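Local atomic coordinates of chromosome partition protein Smc (Pyrococcus yayanosii, PDB entry 5XEI), a protein that probably acts in chromosome condensation and partitioning, binding DNA and hydrolysing ATP, the latter in head domains built from its two termini. Residues G423-K426 / A427-L431; K153-P156 / L157-R160; R105-P108 / D109-A113; L142-Q145 / G146-T149. All coordinates share one frame; numbering follows the deposited sequence.

Interaction 1: G423-K426 / A427-L431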
ATOM      1  N   GLY A 423      25.315   1.842 -34.502  1.00 77.05           N
ATOM      2  CA  GLY A 423      24.663   1.888 -35.800  1.00 71.87           C
ATOM      3  C   GLY A 423      23.210   1.443 -35.772  1.00 73.53           C
ATOM      4  O   GLY A 423      22.556   1.482 -34.726  1.00 70.76           O
ATOM      5  N   GLY A 424      22.686   1.007 -36.919  1.00 69.41           N
ATOM      6  CA  GLY A 424      21.359   0.419 -36.924  1.00 62.77           C
ATOM      7  C   GLY A 424      21.235  -0.834 -36.079  1.00 62.99           C
ATOM      8  O   GLY A 424      20.129  -1.368 -35.954  1.00 67.52           O
ATOM      9  N   GLU A 425      22.337  -1.329 -35.519  1.00 63.34           N
ATOM     10  CA  GLU A 425      22.249  -2.416 -34.548  1.00 71.39           C
ATOM     11  C   GLU A 425      21.498  -1.964 -33.306  1.00 66.23           C
ATOM     12  O   GLU A 425      20.655  -2.692 -32.761  1.00 61.67           O
ATOM     13  CB  GLU A 425      23.654  -2.891 -34.182  1.00 75.73           C
ATOM     14  CG  GLU A 425      23.708  -3.922 -33.068  1.00 73.57           C
ATOM     15  CD  GLU A 425      25.027  -3.876 -32.312  1.00 78.19           C
ATOM     16  OE1 GLU A 425      25.901  -3.050 -32.685  1.00 71.67           O
ATOM     17  OE2 GLU A 425      25.188  -4.669 -31.350  1.00 80.37           O
ATOM     18  N   LYS A 426      21.820  -0.768 -32.834  1.00 64.22           N
ATOM     19  CA  LYS A 426      21.057  -0.078 -31.813  1.00 61.73           C
ATOM     20  C   LYS A 426      19.558  -0.114 -32.113  1.00 53.00           C
ATOM     21  O   LYS A 426      18.741  -0.316 -31.213  1.00 52.17           O
ATOM     22  CB  LYS A 426      21.607   1.344 -31.718  1.00 63.52           C
ATOM     23  CG  LYS A 426      20.777   2.343 -30.998  1.00 63.78           C
ATOM     24  CD  LYS A 426      21.620   3.580 -30.680  1.00 72.50           C
ATOM     25  CE  LYS A 426      21.643   4.593 -31.825  1.00 73.38           C
ATOM     26  NZ  LYS A 426      22.819   5.508 -31.713  1.00 69.18           N
ATOM     27  N   ALA A 427      19.176   0.035 -33.375  1.00 49.91           N
ATOM     28  CA  ALA A 427      17.753   0.126 -33.681  1.00 53.47           C
ATOM     29  C   ALA A 427      17.108  -1.253 -33.715  1.00 54.69           C
ATOM     30  O   ALA A 427      16.036  -1.459 -33.136  1.00 52.18           O
ATOM     31  CB  ALA A 427      17.529   0.856 -35.011  1.00 50.03           C
ATOM     32  N   LEU A 428      17.749  -2.208 -34.398  1.00 57.73           N
ATOM     33  CA  LEU A 428      17.220  -3.568 -34.457  1.00 53.21           C
ATOM     34  C   LEU A 428      17.095  -4.184 -33.073  1.00 52.92           C
ATOM     35  O   LEU A 428      16.170  -4.961 -32.814  1.00 49.25           O
ATOM     36  CB  LEU A 428      18.111  -4.442 -35.334  1.00 55.35           C
ATOM     37  CG  LEU A 428      18.010  -4.157 -36.829  1.00 55.77           C
ATOM     38  CD1 LEU A 428      18.858  -5.128 -37.586  1.00 47.93           C
ATOM     39  CD2 LEU A 428      16.562  -4.225 -37.287  1.00 58.83           C
ATOM     40  N   THR A 429      18.020  -3.853 -32.179  1.00 52.40           N
ATOM     41  CA  THR A 429      17.929  -4.330 -30.812  1.00 49.08           C
ATOM     42  C   THR A 429      16.742  -3.708 -30.098  1.00 48.27           C
ATOM     43  O   THR A 429      15.926  -4.417 -29.500  1.00 48.52           O
ATOM     44  CB  THR A 429      19.233  -4.026 -30.088  1.00 49.04           C
ATOM     45  OG1 THR A 429      20.199  -5.001 -30.478  1.00 48.48           O
ATOM     46  CG2 THR A 429      19.052  -4.060 -28.577  1.00 46.72           C
ATOM     47  N   ALA A 430      16.628  -2.380 -30.151  1.00 50.06           N
ATOM     48  CA  ALA A 430      15.513  -1.717 -29.491  1.00 42.02           C
ATOM     49  C   ALA A 430      14.205  -2.313 -29.963  1.00 44.16           C
ATOM     50  O   ALA A 430      13.265  -2.468 -29.177  1.00 46.60           O
ATOM     51  CB  ALA A 430      15.544  -0.211 -29.757  1.00 36.23           C
ATOM     52  N   LEU A 431      14.152  -2.729 -31.226  1.00 43.70           N
ATOM     53  CA  LEU A 431      12.897  -3.231 -31.770  1.00 47.90           C
ATOM     54  C   LEU A 431      12.635  -4.672 -31.371  1.00 49.74           C
ATOM     55  O   LEU A 431      11.464  -5.063 -31.218  1.00 45.04           O
ATOM     56  CB  LEU A 431      12.882  -3.091 -33.292  1.00 49.69           C
ATOM     57  CG  LEU A 431      12.588  -1.661 -33.762  1.00 47.88           C
ATOM     58  CD1 LEU A 431      13.436  -1.340 -34.920  1.00 48.32           C
ATOM     59  CD2 LEU A 431      11.129  -1.464 -34.122  1.00 53.10           C
TER
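The flat groups that meet between G424-K426 and L428-A430 are peptide groups, each carbonyl taking the amide N-H four residues on. The donors sit somewhat out of the carbonyl planes, A430 N by 33° from that of K426. The bonds measure 3.0 Å from L428 N to G424 O and 2.9 Å from T429 N to E425 O. Side chains fill in around the same oxygens. A427 CB comes to 3.5 Å from G424 O, and L428 CG lies 3.6 Å from the same oxygen, G424 O. E425 O carries a second, weak bond: T429 OG1, swung beside its own backbone N (chi1 -79°), reaches back to it at 3.3 Å. The carboxylate of E425 takes no part in the turn; its OE2 makes a salt bridge with K416.

S422-E425 reads SGGE, the core of the ABC signature motif, which leads into helix 424-440. In relatives, this motif meets the nucleotide held by a partner head when two heads engage; a similar role is probable here. Inside the head, helix 424-440 lies against three others: K426 and A430 pack on helix 147-152, L428 and T429 on helix 321-383, and L428 also on helix 457-470.

Interaction 2: K153-P156 / L157-R160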
ATOM      1  N   LYS A 153      21.016   4.875 -23.915  1.00 73.78           N
ATOM      2  CA  LYS A 153      21.645   5.468 -22.743  1.00 77.92           C
ATOM      3  C   LYS A 153      20.917   5.112 -21.449  1.00 80.27           C
ATOM      4  O   LYS A 153      21.377   5.487 -20.364  1.00 82.41           O
ATOM      5  CB  LYS A 153      21.707   6.996 -22.909  1.00 79.51           C
ATOM      6  CG  LYS A 153      22.011   7.465 -24.337  1.00 82.39           C
ATOM      7  CD  LYS A 153      23.147   8.483 -24.416  1.00 91.04           C
ATOM      8  CE  LYS A 153      23.327   9.005 -25.846  1.00 86.98           C
ATOM      9  NZ  LYS A 153      24.136  10.265 -25.916  1.00 84.16           N
ATOM     10  N   MET A 154      19.796   4.398 -21.538  1.00 82.41           N
ATOM     11  CA  MET A 154      18.977   4.117 -20.366  1.00 78.39           C
ATOM     12  C   MET A 154      19.686   3.124 -19.451  1.00 73.96           C
ATOM     13  O   MET A 154      20.229   2.117 -19.916  1.00 74.86           O
ATOM     14  CB  MET A 154      17.623   3.574 -20.813  1.00 66.43           C
ATOM     15  CG  MET A 154      16.603   3.494 -19.729  1.00 69.74           C
ATOM     16  SD  MET A 154      14.960   3.293 -20.437  1.00 77.40           S
ATOM     17  CE  MET A 154      14.931   1.552 -20.827  1.00 71.57           C
ATOM     18  N   SER A 155      19.696   3.417 -18.151  1.00 71.76           N
ATOM     19  CA  SER A 155      20.363   2.556 -17.180  1.00 74.87           C
ATOM     20  C   SER A 155      19.657   1.203 -17.066  1.00 73.26           C
ATOM     21  O   SER A 155      18.487   1.069 -17.446  1.00 71.70           O
ATOM     22  CB  SER A 155      20.385   3.229 -15.808  1.00 71.04           C
ATOM     23  OG  SER A 155      19.259   2.832 -15.038  1.00 71.65           O
ATOM     24  N   PRO A 156      20.346   0.177 -16.542  1.00 68.66           N
ATOM     25  CA  PRO A 156      19.627  -1.076 -16.252  1.00 67.12           C
ATOM     26  C   PRO A 156      18.544  -0.860 -15.218  1.00 66.68           C
ATOM     27  O   PRO A 156      17.391  -1.268 -15.429  1.00 63.79           O
ATOM     28  CB  PRO A 156      20.723  -2.020 -15.738  1.00 59.05           C
ATOM     29  CG  PRO A 156      21.997  -1.381 -16.094  1.00 66.41           C
ATOM     30  CD  PRO A 156      21.749   0.100 -16.112  1.00 64.04           C
ATOM     31  N   LEU A 157      18.891  -0.199 -14.105  1.00 69.69           N
ATOM     32  CA  LEU A 157      17.901   0.118 -13.084  1.00 62.98           C
ATOM     33  C   LEU A 157      16.705   0.846 -13.675  1.00 62.31           C
ATOM     34  O   LEU A 157      15.583   0.622 -13.235  1.00 67.23           O
ATOM     35  CB  LEU A 157      18.529   0.930 -11.949  1.00 56.48           C
ATOM     36  CG  LEU A 157      18.657   0.132 -10.642  1.00 59.67           C
ATOM     37  CD1 LEU A 157      19.481   0.835  -9.563  1.00 52.39           C
ATOM     38  CD2 LEU A 157      17.287  -0.222 -10.103  1.00 66.37           C
ATOM     39  N   GLU A 158      16.907   1.687 -14.695  1.00 65.42           N
ATOM     40  CA  GLU A 158      15.774   2.372 -15.325  1.00 65.87           C
ATOM     41  C   GLU A 158      14.931   1.450 -16.217  1.00 64.25           C
ATOM     42  O   GLU A 158      13.780   1.782 -16.533  1.00 53.32           O
ATOM     43  CB  GLU A 158      16.288   3.566 -16.140  1.00 68.73           C
ATOM     44  CG  GLU A 158      16.799   4.760 -15.309  1.00 75.46           C
ATOM     45  CD  GLU A 158      17.396   5.887 -16.172  1.00 81.81           C
ATOM     46  OE1 GLU A 158      18.153   6.727 -15.627  1.00 75.90           O
ATOM     47  OE2 GLU A 158      17.120   5.916 -17.394  1.00 85.98           O
ATOM     48  N   ARG A 159      15.477   0.305 -16.631  1.00 67.37           N
ATOM     49  CA  ARG A 159      14.798  -0.594 -17.556  1.00 62.40           C
ATOM     50  C   ARG A 159      13.834  -1.559 -16.858  1.00 62.11           C
ATOM     51  O   ARG A 159      12.770  -1.876 -17.410  1.00 56.35           O
ATOM     52  CB  ARG A 159      15.853  -1.364 -18.356  1.00 58.16           C
ATOM     53  CG  ARG A 159      15.407  -1.815 -19.727  1.00 56.25           C
ATOM     54  CD  ARG A 159      16.606  -2.202 -20.612  1.00 67.00           C
ATOM     55  NE  ARG A 159      17.286  -1.056 -21.231  1.00 68.71           N
ATOM     56  CZ  ARG A 159      18.528  -0.657 -20.957  1.00 65.08           C
ATOM     57  NH1 ARG A 159      19.023   0.399 -21.595  1.00 63.82           N
ATOM     58  NH2 ARG A 159      19.278  -1.309 -20.062  1.00 61.65           N
ATOM     59  N   ARG A 160      14.162  -1.995 -15.635  1.00 66.15           N
ATOM     60  CA  ARG A 160      13.347  -2.979 -14.919  1.00 60.20           C
ATOM     61  C   ARG A 160      11.910  -2.520 -14.746  1.00 57.80           C
ATOM     62  O   ARG A 160      10.973  -3.301 -14.956  1.00 56.09           O
ATOM     63  CB  ARG A 160      13.950  -3.259 -13.542  1.00 60.42           C
ATOM     64  CG  ARG A 160      13.144  -4.236 -12.682  1.00 58.35           C
ATOM     65  CD  ARG A 160      13.833  -4.475 -11.359  1.00 62.25           C
ATOM     66  NE  ARG A 160      13.867  -3.275 -10.515  1.00 61.89           N
ATOM     67  CZ  ARG A 160      12.792  -2.579 -10.151  1.00 65.59           C
ATOM     68  NH1 ARG A 160      11.572  -2.961 -10.520  1.00 56.74           N
ATOM     69  NH2 ARG A 160      12.925  -1.491  -9.398  1.00 74.72           N
TER
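The side chains of M154 and R159 cross at the start of a helix. Both leave with CG opposite the backbone N and both bend at chi3, M154 at 79° and R159 at -81°. The first bend lays the M154 methyl CE 3.5 Å from R159 NE; the second folds the guanidinium back over the turn, where S155 O lies over one of its faces. R159 NH1 approaches M154 O at 2.7 Å, but at a poor angle, a weak bond; its firmer partner is F151 O, and the F151 ring adds a cation-pi contact.

S155 is the N-cap of helix 156-167, with P156 opening the first turn, a place where a proline costs no amide bond. S155 OG accepts from E158 N at 2.6 Å. E158 sets its CG beside its own backbone N (chi1 -72°), which brings CG to 3.1 Å from S155 OG, and the chain then runs out straight until OE2 lies 3.4 Å from M154 CG. With R159 cut back to an alanine, F151 O and M154 O would probably lose this donor and the M154 methyl the chain it rests on. R160 makes a salt bridge with D164, and P156 rests on E405.

Interaction 3: R105-P108 / D109-A113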
ATOM      1  N   ARG A 105      -6.351  21.086 -25.681  1.00 42.22           N
ATOM      2  CA  ARG A 105      -6.199  22.352 -26.371  1.00 40.21           C
ATOM      3  C   ARG A 105      -5.262  23.239 -25.581  1.00 41.13           C
ATOM      4  O   ARG A 105      -5.367  23.329 -24.357  1.00 45.24           O
ATOM      5  CB  ARG A 105      -7.549  23.034 -26.551  1.00 48.01           C
ATOM      6  CG  ARG A 105      -7.468  24.432 -27.097  1.00 50.56           C
ATOM      7  CD  ARG A 105      -8.833  25.069 -27.048  1.00 48.99           C
ATOM      8  NE  ARG A 105      -9.761  24.396 -27.938  1.00 50.77           N
ATOM      9  CZ  ARG A 105     -11.044  24.710 -28.035  1.00 56.65           C
ATOM     10  NH1 ARG A 105     -11.822  24.054 -28.883  1.00 63.95           N
ATOM     11  NH2 ARG A 105     -11.548  25.677 -27.274  1.00 56.46           N
ATOM     12  N   VAL A 106      -4.348  23.897 -26.279  1.00 42.64           N
ATOM     13  CA  VAL A 106      -3.354  24.748 -25.641  1.00 47.87           C
ATOM     14  C   VAL A 106      -3.472  26.146 -26.231  1.00 44.21           C
ATOM     15  O   VAL A 106      -3.589  26.305 -27.450  1.00 45.62           O
ATOM     16  CB  VAL A 106      -1.935  24.172 -25.814  1.00 46.21           C
ATOM     17  CG1 VAL A 106      -1.673  23.867 -27.277  1.00 48.36           C
ATOM     18  CG2 VAL A 106      -0.880  25.103 -25.237  1.00 41.32           C
ATOM     19  N   TYR A 107      -3.479  27.134 -25.378  1.00 44.00           N
ATOM     20  CA  TYR A 107      -3.598  28.531 -25.763  1.00 46.30           C
ATOM     21  C   TYR A 107      -2.225  29.192 -25.794  1.00 44.31           C
ATOM     22  O   TYR A 107      -1.250  28.667 -25.247  1.00 40.54           O
ATOM     23  CB  TYR A 107      -4.535  29.277 -24.790  1.00 49.41           C
ATOM     24  CG  TYR A 107      -5.979  28.827 -24.904  1.00 50.62           C
ATOM     25  CD1 TYR A 107      -6.784  29.290 -25.929  1.00 48.78           C
ATOM     26  CD2 TYR A 107      -6.522  27.907 -24.017  1.00 54.38           C
ATOM     27  CE1 TYR A 107      -8.084  28.878 -26.064  1.00 45.55           C
ATOM     28  CE2 TYR A 107      -7.832  27.483 -24.147  1.00 53.31           C
ATOM     29  CZ  TYR A 107      -8.607  27.986 -25.174  1.00 53.16           C
ATOM     30  OH  TYR A 107      -9.914  27.584 -25.340  1.00 60.04           O
ATOM     31  N   PRO A 108      -2.106  30.334 -26.472  1.00 47.04           N
ATOM     32  CA  PRO A 108      -0.789  30.979 -26.602  1.00 40.07           C
ATOM     33  C   PRO A 108      -0.155  31.398 -25.291  1.00 39.26           C
ATOM     34  O   PRO A 108       1.075  31.506 -25.224  1.00 40.24           O
ATOM     35  CB  PRO A 108      -1.093  32.189 -27.482  1.00 36.25           C
ATOM     36  CG  PRO A 108      -2.254  31.752 -28.311  1.00 35.61           C
ATOM     37  CD  PRO A 108      -3.079  30.844 -27.461  1.00 41.68           C
ATOM     38  N   ASP A 109      -0.927  31.644 -24.245  1.00 41.48           N
ATOM     39  CA  ASP A 109      -0.315  31.916 -22.949  1.00 43.90           C
ATOM     40  C   ASP A 109       0.080  30.647 -22.186  1.00 47.72           C
ATOM     41  O   ASP A 109       0.363  30.749 -20.990  1.00 46.55           O
ATOM     42  CB  ASP A 109      -1.256  32.750 -22.071  1.00 48.56           C
ATOM     43  CG  ASP A 109      -2.564  32.046 -21.799  1.00 50.13           C
ATOM     44  OD1 ASP A 109      -2.625  30.838 -22.091  1.00 49.56           O
ATOM     45  OD2 ASP A 109      -3.521  32.688 -21.307  1.00 53.07           O
ATOM     46  N   GLY A 110       0.047  29.459 -22.805  1.00 41.35           N
ATOM     47  CA  GLY A 110       0.554  28.261 -22.183  1.00 41.94           C
ATOM     48  C   GLY A 110      -0.470  27.377 -21.476  1.00 49.58           C
ATOM     49  O   GLY A 110      -0.206  26.185 -21.318  1.00 50.63           O
ATOM     50  N   ARG A 111      -1.614  27.913 -21.041  1.00 49.07           N
ATOM     51  CA  ARG A 111      -2.612  27.091 -20.363  1.00 50.08           C
ATOM     52  C   ARG A 111      -3.245  26.087 -21.324  1.00 51.65           C
ATOM     53  O   ARG A 111      -3.453  26.377 -22.505  1.00 46.89           O
ATOM     54  CB  ARG A 111      -3.709  27.960 -19.751  1.00 47.63           C
ATOM     55  CG  ARG A 111      -4.178  29.042 -20.683  1.00 57.32           C
ATOM     56  CD  ARG A 111      -5.664  29.363 -20.666  1.00 74.48           C
ATOM     57  NE  ARG A 111      -5.945  30.603 -21.404  1.00 72.12           N
ATOM     58  CZ  ARG A 111      -7.146  30.943 -21.879  1.00 74.38           C
ATOM     59  NH1 ARG A 111      -8.191  30.130 -21.720  1.00 66.22           N
ATOM     60  NH2 ARG A 111      -7.303  32.090 -22.535  1.00 71.51           N
ATOM     61  N   SER A 112      -3.568  24.891 -20.792  1.00 60.10           N
ATOM     62  CA  SER A 112      -4.189  23.780 -21.515  1.00 49.90           C
ATOM     63  C   SER A 112      -5.613  23.528 -21.028  1.00 45.31           C
ATOM     64  O   SER A 112      -6.146  24.221 -20.166  1.00 52.57           O
ATOM     65  CB  SER A 112      -3.370  22.498 -21.365  1.00 51.47           C
ATOM     66  OG  SER A 112      -2.182  22.570 -22.116  1.00 49.41           O
ATOM     67  N   ALA A 113      -6.226  22.495 -21.586  1.00 50.83           N
ATOM     68  CA  ALA A 113      -7.603  22.163 -21.260  1.00 52.77           C
ATOM     69  C   ALA A 113      -7.909  20.803 -21.853  1.00 50.57           C
ATOM     70  O   ALA A 113      -7.543  20.532 -22.998  1.00 47.70           O
ATOM     71  CB  ALA A 113      -8.579  23.209 -21.812  1.00 43.82           C
TER
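Y107 and R111 are brought face to face by their first torsions: CG of Y107 sits beside its backbone N (chi1 -68°), whereas CG of R111 is wedged between N and the carbonyl carbon (chi1 44°). The R111 guanidinium then lies nearly flat on the ring, planes 24° apart, with CZ 4.1 Å from the ring centroid of Y107. R105 CG lies over the opposite face; R105 NH2 gives to Y107 OH at 3.2 Å, and R105 NH1 makes a salt bridge with E81.

The backbone here is the hairpin of strands 99-106 and 112-116, closed by a type I turn with a G1 bulge. G110 N bonds Y107 O at 2.9 Å, Y107 N bonds R111 O at 3.0 Å, and G110 holds the positive phi. Replacing Y107 with an alanine would probably leave the R111 guanidinium without its cation-pi partner and R105 NH2 without the hydroxyl.

R111 NE also makes a salt bridge to D109 OD2 at 3.2 Å, in the guanidinium plane and on the syn lone pair. A carboxylate at its edge and the ring on its face probably offset part of the R111 charge and limit how the guanidinium turns.

Interaction 4: L142-Q145 / G146-T149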
ATOM      1  N   LEU A 142       5.473   4.351 -27.785  1.00 44.37           N
ATOM      2  CA  LEU A 142       5.644   5.585 -28.568  1.00 49.27           C
ATOM      3  C   LEU A 142       7.129   5.787 -28.847  1.00 46.51           C
ATOM      4  O   LEU A 142       7.880   6.232 -27.971  1.00 45.11           O
ATOM      5  CB  LEU A 142       5.084   6.804 -27.843  1.00 45.57           C
ATOM      6  CG  LEU A 142       3.740   6.667 -27.146  1.00 46.38           C
ATOM      7  CD1 LEU A 142       3.451   7.895 -26.312  1.00 49.22           C
ATOM      8  CD2 LEU A 142       2.665   6.463 -28.172  1.00 48.33           C
ATOM      9  N   VAL A 143       7.537   5.491 -30.083  1.00 48.63           N
ATOM     10  CA  VAL A 143       8.923   5.631 -30.511  1.00 48.25           C
ATOM     11  C   VAL A 143       9.059   6.814 -31.459  1.00 53.43           C
ATOM     12  O   VAL A 143       8.920   6.672 -32.679  1.00 55.54           O
ATOM     13  CB  VAL A 143       9.431   4.344 -31.175  1.00 41.31           C
ATOM     14  CG1 VAL A 143      10.930   4.318 -31.153  1.00 44.59           C
ATOM     15  CG2 VAL A 143       8.885   3.162 -30.469  1.00 36.66           C
ATOM     16  N   LEU A 144       9.347   7.981 -30.894  1.00 57.38           N
ATOM     17  CA  LEU A 144       9.564   9.225 -31.613  1.00 58.15           C
ATOM     18  C   LEU A 144      11.057   9.435 -31.870  1.00 60.52           C
ATOM     19  O   LEU A 144      11.904   8.670 -31.417  1.00 56.77           O
ATOM     20  CB  LEU A 144       8.988  10.392 -30.809  1.00 54.47           C
ATOM     21  CG  LEU A 144       7.494  10.645 -30.954  1.00 53.79           C
ATOM     22  CD1 LEU A 144       7.147  10.905 -32.412  1.00 59.95           C
ATOM     23  CD2 LEU A 144       6.694   9.486 -30.435  1.00 55.13           C
ATOM     24  N   GLN A 145      11.381  10.497 -32.603  1.00 67.09           N
ATOM     25  CA  GLN A 145      12.782  10.739 -32.941  1.00 72.93           C
ATOM     26  C   GLN A 145      13.612  10.925 -31.666  1.00 67.29           C
ATOM     27  O   GLN A 145      13.193  11.607 -30.726  1.00 69.51           O
ATOM     28  CB  GLN A 145      12.901  11.951 -33.886  1.00 76.15           C
ATOM     29  CG  GLN A 145      11.686  12.104 -34.855  1.00 80.42           C
ATOM     30  CD  GLN A 145      11.874  13.100 -36.035  1.00 77.91           C
ATOM     31  OE1 GLN A 145      12.808  13.902 -36.064  1.00 79.62           O
ATOM     32  NE2 GLN A 145      10.987  13.005 -37.027  1.00 66.02           N
ATOM     33  N   GLY A 146      14.773  10.271 -31.619  1.00 66.47           N
ATOM     34  CA  GLY A 146      15.628  10.295 -30.447  1.00 72.57           C
ATOM     35  C   GLY A 146      15.249   9.342 -29.323  1.00 77.20           C
ATOM     36  O   GLY A 146      16.021   9.203 -28.363  1.00 77.62           O
ATOM     37  N   ASP A 147      14.089   8.683 -29.392  1.00 75.96           N
ATOM     38  CA  ASP A 147      13.729   7.743 -28.332  1.00 71.89           C
ATOM     39  C   ASP A 147      14.674   6.542 -28.308  1.00 76.10           C
ATOM     40  O   ASP A 147      15.044   6.068 -27.225  1.00 77.05           O
ATOM     41  CB  ASP A 147      12.278   7.281 -28.487  1.00 62.36           C
ATOM     42  CG  ASP A 147      11.300   8.152 -27.715  1.00 69.25           C
ATOM     43  OD1 ASP A 147      11.296   8.069 -26.462  1.00 76.46           O
ATOM     44  OD2 ASP A 147      10.513   8.898 -28.352  1.00 69.17           O
ATOM     45  N   ILE A 148      15.077   6.033 -29.483  1.00 72.51           N
ATOM     46  CA  ILE A 148      16.009   4.903 -29.522  1.00 71.47           C
ATOM     47  C   ILE A 148      17.310   5.263 -28.821  1.00 72.96           C
ATOM     48  O   ILE A 148      17.856   4.472 -28.045  1.00 71.73           O
ATOM     49  CB  ILE A 148      16.278   4.454 -30.969  1.00 63.48           C
ATOM     50  CG1 ILE A 148      14.999   3.977 -31.641  1.00 52.10           C
ATOM     51  CG2 ILE A 148      17.337   3.358 -30.992  1.00 62.92           C
ATOM     52  CD1 ILE A 148      15.217   3.530 -33.058  1.00 50.59           C
ATOM     53  N   THR A 149      17.830   6.457 -29.089  1.00 70.94           N
ATOM     54  CA  THR A 149      19.047   6.879 -28.413  1.00 76.55           C
ATOM     55  C   THR A 149      18.811   7.066 -26.917  1.00 74.71           C
ATOM     56  O   THR A 149      19.662   6.697 -26.103  1.00 77.06           O
ATOM     57  CB  THR A 149      19.583   8.155 -29.063  1.00 79.81           C
ATOM     58  OG1 THR A 149      19.935   7.877 -30.432  1.00 65.53           O
ATOM     59  CG2 THR A 149      20.800   8.685 -28.291  1.00 77.19           C
TER
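The turn L144-D147 is the Q-loop of this ABC-type ATPase head, the link from strand 142-143 into helix 147-152. Two bonds between its end residues close it. D147 N gives to L144 O at 3.0 Å, and L144 N gives to D147 OD2 at 2.9 Å. That carboxylate oxygen is taken on its anti side, with the donor 33° out of the carboxylate plane. The D147 side chain bends back over the turn to get there (chi1 -91°), bringing OD2 within 3.3 Å of L144 CB as well.

The backbone makes a type II beta turn, with G146 carrying the positive phi of its third position and also serving as N-cap of the helix. At the second position stands Q145, the glutamine that names the loop. Its side chain comes about 3 Å from that of S40, a residue predicted to bind ATP, and NE2 makes a weak bond to D449 at the end of strand 445-449. In relatives this glutamine helps hold the magnesium and nucleotide, and the same is likely here.

Before and after the turn, V143 CG1 and I148 CG1 touch at 4.1 Å, an apolar contact that bridges strand and helix. V143 continues onto I434 and I148 onto A427, both from helix 424-440, while L144 packs on L447 and D449.

How the interactions relate
All four contacts belong to the ATPase head, and along the chain they run 3, 4, 2, 1. Interaction 3 stands apart at the end of a hairpin in the antiparallel sheet, its centre about 26 Å from that of interaction 4. Interaction 4, at the edge strand of the mixed sheet, adjoins interaction 2 in sequence: helix 147-152 leaves one and helix 156-167 begins in the other, centres about 15 Å apart. Interaction 1 comes some 260 residues later, yet touches interaction 4, K426 CG lying 3.6 Å from I148 CG2. The helix after the Q-loop thus packs directly on the helix that follows the signature motif.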